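Local atomic coordinates of UPF0147 protein MMP1188 (Methanococcus maripaludis S2, PDB entry 2QZG), a protein that is of unknown function, an archaeal member of the UPF0147 family that folds into a small, all-helical domain. Residues 50-54 against 55-59. Numbering follows the deposited sequence.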
ATOM      1  N   GLU C  50       4.038  22.994   0.740  1.00 55.07           N
ATOM      2  CA  GLU C  50       4.639  23.366  -0.561  1.00 55.90           C
ATOM      3  C   GLU C  50       5.956  24.138  -0.414  1.00 55.29           C
ATOM      4  O   GLU C  50       6.602  24.545  -1.397  1.00 55.27           O
ATOM      5  CB  GLU C  50       3.632  24.132  -1.417  1.00 56.15           C
ATOM      6  CG  GLU C  50       2.499  23.265  -1.992  1.00 57.37           C
ATOM      7  CD  GLU C  50       1.747  23.969  -3.120  1.00 57.89           C
ATOM      8  OE1 GLU C  50       1.643  25.215  -3.078  1.00 59.63           O
ATOM      9  OE2 GLU C  50       1.262  23.279  -4.052  1.00 60.53           O
ATOM     10  N   GLU C  51       6.336  24.318   0.842  1.00 54.78           N
ATOM     11  CA  GLU C  51       7.627  24.839   1.247  1.00 54.30           C
ATOM     12  C   GLU C  51       8.751  23.853   0.902  1.00 53.79           C
ATOM     13  O   GLU C  51       9.872  24.268   0.582  1.00 53.50           O
ATOM     14  CB  GLU C  51       7.561  25.040   2.752  1.00 54.41           C
ATOM     15  CG  GLU C  51       8.646  25.850   3.393  1.00 55.30           C
ATOM     16  CD  GLU C  51       8.472  25.865   4.898  1.00 56.13           C
ATOM     17  OE1 GLU C  51       8.544  26.965   5.488  1.00 56.38           O
ATOM     18  OE2 GLU C  51       8.236  24.775   5.483  1.00 55.22           O
ATOM     19  N   GLN C  52       8.432  22.555   0.947  1.00 52.84           N
ATOM     20  CA  GLN C  52       9.407  21.476   0.742  1.00 52.21           C
ATOM     21  C   GLN C  52       9.216  20.714  -0.580  1.00 51.27           C
ATOM     22  O   GLN C  52       8.125  20.695  -1.150  1.00 50.32           O
ATOM     23  CB  GLN C  52       9.318  20.486   1.904  1.00 52.56           C
ATOM     24  CG  GLN C  52       9.468  21.102   3.287  1.00 53.65           C
ATOM     25  CD  GLN C  52       9.016  20.153   4.382  1.00 55.41           C
ATOM     26  OE1 GLN C  52       8.094  19.361   4.192  1.00 56.28           O
ATOM     27  NE2 GLN C  52       9.673  20.221   5.532  1.00 56.45           N
ATOM     28  N   GLU C  53      10.283  20.072  -1.061  1.00 50.28           N
ATOM     29  CA  GLU C  53      10.175  19.203  -2.231  1.00 49.71           C
ATOM     30  C   GLU C  53       9.562  17.866  -1.803  1.00 48.94           C
ATOM     31  O   GLU C  53       9.501  17.574  -0.600  1.00 48.43           O
ATOM     32  CB  GLU C  53      11.539  19.013  -2.902  1.00 50.08           C
ATOM     33  CG  GLU C  53      12.274  20.323  -3.194  1.00 50.02           C
ATOM     34  CD  GLU C  53      13.678  20.122  -3.751  1.00 51.11           C
ATOM     35  OE1 GLU C  53      13.911  19.098  -4.447  1.00 53.90           O
ATOM     36  OE2 GLU C  53      14.549  20.996  -3.507  1.00 50.70           O
ATOM     37  N   LEU C  54       9.101  17.072  -2.777  1.00 48.21           N
ATOM     38  CA  LEU C  54       8.279  15.876  -2.512  1.00 47.72           C
ATOM     39  C   LEU C  54       8.919  14.840  -1.589  1.00 47.04           C
ATOM     40  O   LEU C  54       8.234  14.284  -0.729  1.00 46.89           O
ATOM     41  CB  LEU C  54       7.876  15.185  -3.819  1.00 48.48           C
ATOM     42  CG  LEU C  54       6.472  15.363  -4.400  1.00 50.44           C
ATOM     43  CD1 LEU C  54       6.363  14.596  -5.721  1.00 52.62           C
ATOM     44  CD2 LEU C  54       5.452  14.851  -3.418  1.00 50.49           C
ATOM     45  N   ILE C  55      10.213  14.577  -1.785  1.00 46.14           N
ATOM     46  CA  ILE C  55      10.965  13.592  -0.967  1.00 46.12           C
ATOM     47  C   ILE C  55      10.916  13.941   0.522  1.00 45.21           C
ATOM     48  O   ILE C  55      10.627  13.086   1.355  1.00 44.89           O
ATOM     49  CB  ILE C  55      12.456  13.468  -1.421  1.00 46.04           C
ATOM     50  CG1 ILE C  55      12.558  13.092  -2.902  1.00 46.95           C
ATOM     51  CG2 ILE C  55      13.258  12.477  -0.535  1.00 46.91           C
ATOM     52  CD1 ILE C  55      11.632  11.999  -3.338  1.00 47.76           C
ATOM     53  N   VAL C  56      11.173  15.205   0.834  1.00 44.88           N
ATOM     54  CA  VAL C  56      11.132  15.695   2.223  1.00 44.80           C
ATOM     55  C   VAL C  56       9.709  15.691   2.819  1.00 44.91           C
ATOM     56  O   VAL C  56       9.527  15.286   3.965  1.00 44.95           O
ATOM     57  CB  VAL C  56      11.821  17.064   2.363  1.00 44.72           C
ATOM     58  CG1 VAL C  56      11.745  17.569   3.800  1.00 43.75           C
ATOM     59  CG2 VAL C  56      13.278  16.959   1.925  1.00 44.50           C
ATOM     60  N   ARG C  57       8.707  16.091   2.043  1.00 45.08           N
ATOM     61  CA  ARG C  57       7.320  16.069   2.524  1.00 45.52           C
ATOM     62  C   ARG C  57       6.830  14.638   2.815  1.00 45.55           C
ATOM     63  O   ARG C  57       6.099  14.402   3.794  1.00 46.24           O
ATOM     64  CB  ARG C  57       6.369  16.654   1.487  1.00 45.88           C
ATOM     65  CG  ARG C  57       6.533  18.097   1.103  1.00 47.62           C
ATOM     66  CD  ARG C  57       5.450  18.341   0.077  1.00 51.79           C
ATOM     67  NE  ARG C  57       5.723  19.447  -0.821  1.00 56.39           N
ATOM     68  CZ  ARG C  57       5.521  19.400  -2.135  1.00 59.57           C
ATOM     69  NH1 ARG C  57       5.081  18.282  -2.708  1.00 60.70           N
ATOM     70  NH2 ARG C  57       5.788  20.465  -2.881  1.00 60.64           N
ATOM     71  N   SER C  58       7.188  13.708   1.932  1.00 44.56           N
ATOM     72  CA  SER C  58       6.841  12.288   2.096  1.00 44.79           C
ATOM     73  C   SER C  58       7.443  11.744   3.375  1.00 43.46           C
ATOM     74  O   SER C  58       6.769  11.089   4.164  1.00 43.59           O
ATOM     75  CB  SER C  58       7.391  11.478   0.913  1.00 44.13           C
ATOM     76  OG  SER C  58       6.812  11.962  -0.278  1.00 47.38           O
ATOM     77  N   ALA C  59       8.726  12.025   3.562  1.00 42.51           N
ATOM     78  CA  ALA C  59       9.478  11.598   4.731  1.00 41.88           C
ATOM     79  C   ALA C  59       8.909  12.171   6.020  1.00 42.25           C
ATOM     80  O   ALA C  59       8.871  11.486   7.038  1.00 42.66           O
ATOM     81  CB  ALA C  59      10.910  12.020   4.583  1.00 41.19           C
TER
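R57 reaches back over Q52, E53 and L54 at the start of its helix. Its chain is extended from CG to NE, with CG beside the backbone N (chi1 -63°), which carries the guanidinium back past the helix start to the carbonyl of Q52. Q52 O lies oblique to the guanidinium plane, 2.7 Å from NE and 2.9 Å from NH2 of R57, while NE of R57 is hydrogen-bonded to N49 O, which joins the helix start to the loop. The E53-L54 peptide covers one face of the guanidinium: the carbonyl carbon of E53 sits over its centre and L54 N is displaced toward the rim. NH1 of R57 meets the leucine side chain, 3.5 Å from CD2 of L54.

The Q52 side chain runs past that of R57 in the opposite direction, its amide plane turned 30° from the guanidinium, and brings OE1 of Q52 to 3.7 Å from CG of R57. Its NE2 meets CG1 of V56, the two side chains crossing at about a right angle.

Two main-chain carbonyls begin the helical pattern. E53, at the N-cap position, accepts from R57 N through its O (3.1 Å). L54 O is gripped twice, by S58 N at 2.9 Å and by the hydroxyl OG of S58 at 2.8 Å, the two donors arriving from opposite faces of the carbonyl plane. S58 is buried, and its hydroxyl, beside the backbone N (chi1 -61°), turns back onto L54 O.

The whole arrangement forms the N-terminal entry of helix 54-68, at the surface where the loop from helix 34-46 arrives, with L54 and S58 packed on I92 in the segment that follows helix 76-90.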